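Local coordinates for protein Hsp70/Hsp90 co-chaperone CNS1 (Saccharomyces cerevisiae, PDB 6HFM) that acts as a co-chaperone that binds Hsp90 and Hsp70 and stimulates the ATPase of the Hsp70 SSA1, at residues Trp156-Gln159 with Lys160-Arg164. Numbering follows the deposited sequence.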
# COMPACT_ATOMS: atom_id res chain seq x y z
N TRP A 156 12.89 -11.18 -4.20
CA TRP A 156 11.57 -11.32 -3.57
C TRP A 156 11.22 -12.79 -3.39
O TRP A 156 11.28 -13.57 -4.35
CB TRP A 156 10.50 -10.62 -4.41
CG TRP A 156 9.09 -10.75 -3.87
CD1 TRP A 156 8.14 -11.64 -4.26
CD2 TRP A 156 8.49 -9.94 -2.85
NE1 TRP A 156 6.99 -11.45 -3.54
CE2 TRP A 156 7.16 -10.40 -2.68
CE3 TRP A 156 8.93 -8.86 -2.08
CZ2 TRP A 156 6.28 -9.83 -1.76
CZ3 TRP A 156 8.05 -8.29 -1.16
CH2 TRP A 156 6.74 -8.78 -1.01
N ASP A 157 10.85 -13.16 -2.16
CA ASP A 157 10.57 -14.55 -1.80
C ASP A 157 9.07 -14.71 -1.59
O ASP A 157 8.51 -14.28 -0.58
CB ASP A 157 11.35 -14.91 -0.53
CG ASP A 157 11.34 -16.40 -0.21
OD1 ASP A 157 10.36 -17.10 -0.54
OD2 ASP A 157 12.30 -16.87 0.43
N LYS A 158 8.42 -15.33 -2.57
CA LYS A 158 6.97 -15.53 -2.56
C LYS A 158 6.53 -16.40 -1.38
O LYS A 158 5.54 -16.09 -0.73
CB LYS A 158 6.52 -16.15 -3.89
CG LYS A 158 5.03 -16.42 -4.02
CD LYS A 158 4.65 -16.73 -5.46
CE LYS A 158 5.35 -17.97 -6.01
NZ LYS A 158 5.00 -18.24 -7.43
N GLN A 159 7.28 -17.47 -1.11
CA GLN A 159 7.00 -18.34 0.05
C GLN A 159 7.06 -17.57 1.37
O GLN A 159 6.17 -17.72 2.22
CB GLN A 159 7.97 -19.54 0.07
CG GLN A 159 7.64 -20.59 1.12
CD GLN A 159 8.54 -21.81 1.04
OE1 GLN A 159 8.06 -22.94 0.97
NE2 GLN A 159 9.85 -21.59 1.06
N LYS A 160 8.09 -16.74 1.53
CA LYS A 160 8.26 -15.88 2.72
C LYS A 160 7.09 -14.89 2.85
O LYS A 160 6.61 -14.64 3.96
CB LYS A 160 9.58 -15.11 2.63
CG LYS A 160 10.12 -14.58 3.95
CD LYS A 160 11.32 -13.68 3.71
CE LYS A 160 12.01 -13.28 5.01
NZ LYS A 160 12.93 -14.34 5.52
N ALA A 161 6.65 -14.34 1.73
CA ALA A 161 5.50 -13.44 1.73
C ALA A 161 4.22 -14.14 2.19
O ALA A 161 3.50 -13.62 3.05
CB ALA A 161 5.30 -12.82 0.35
N LEU A 162 3.97 -15.34 1.67
CA LEU A 162 2.78 -16.10 2.04
C LEU A 162 2.83 -16.54 3.52
O LEU A 162 1.78 -16.62 4.17
CB LEU A 162 2.58 -17.29 1.11
CG LEU A 162 2.31 -16.94 -0.36
CD1 LEU A 162 2.36 -18.20 -1.22
CD2 LEU A 162 0.98 -16.21 -0.55
N GLU A 163 4.03 -16.77 4.03
CA GLU A 163 4.23 -17.15 5.44
C GLU A 163 3.96 -16.01 6.45
O GLU A 163 3.76 -16.28 7.63
CB GLU A 163 5.64 -17.73 5.65
CG GLU A 163 5.76 -19.15 5.13
CD GLU A 163 7.19 -19.67 5.05
OE1 GLU A 163 8.14 -18.92 5.37
OE2 GLU A 163 7.36 -20.84 4.65
N ARG A 164 3.94 -14.76 5.97
CA ARG A 164 3.47 -13.62 6.79
C ARG A 164 1.96 -13.64 7.11
O ARG A 164 1.52 -12.96 8.04
CB ARG A 164 3.81 -12.28 6.12
CG ARG A 164 5.30 -11.97 6.02
CD ARG A 164 5.55 -10.50 5.73
NE ARG A 164 5.14 -10.10 4.38
CZ ARG A 164 5.89 -10.18 3.28
NH1 ARG A 164 7.13 -10.68 3.30
NH2 ARG A 164 5.38 -9.77 2.11
O HOH W 1 8.73 -11.20 0.87
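Asp157 caps the helix 158-163 with its side chain: Lys160 N donates to Asp157 OD1 at 3.1 Å, nearly straight with an N-H...O angle of 166°. The N-H comes from above the carboxylate plane. With CG anti to the backbone N (chi1 -169°), the carboxylate folds back over the first turn, and Asp157 CG lies 3.6 Å from Lys160 CB. Lys160 NZ stays 5.7 Å from Asp157 OD2, too far for a salt bridge, so any electrostatic attraction there is probably modest. Three backbone bonds of the i to i+4 kind follow, Ala161 N to Asp157 O, Leu162 N to Lys158 O and Glu163 N to Gln159 O, each 3.0 Å long. Water 1 bridges the start of the helix to Arg164: it accepts from Arg164 NH1 at 3.0 Å and gives a weak bond to Asp157 O, while lying above one face of the Trp156 ring, toward its rim. Arg164 NH2 lies 3.5 Å from Trp156 CH2, the guanidinium turning its edge to the indole with the two planes 70° apart; the same nitrogen forms a salt bridge with Glu106. Next to it on the same benzo ring, Trp156 CZ2 packs on Ala161 CB at 3.8 Å. Trp156 is anchored in turn by NE1, bonded to Gly110 O, and by an edge-to-face contact with Tyr142. On the outer surface, Glu163 OE2 meets the Gln159 CG methylene, the two chains crossing at a slant. This is a short N-capped helix near the C-terminus of the Cns1 C-domain, which has the wheel-domain fold, held through Trp156, Ala161 and Arg164 against Glu106 of strand 101-106.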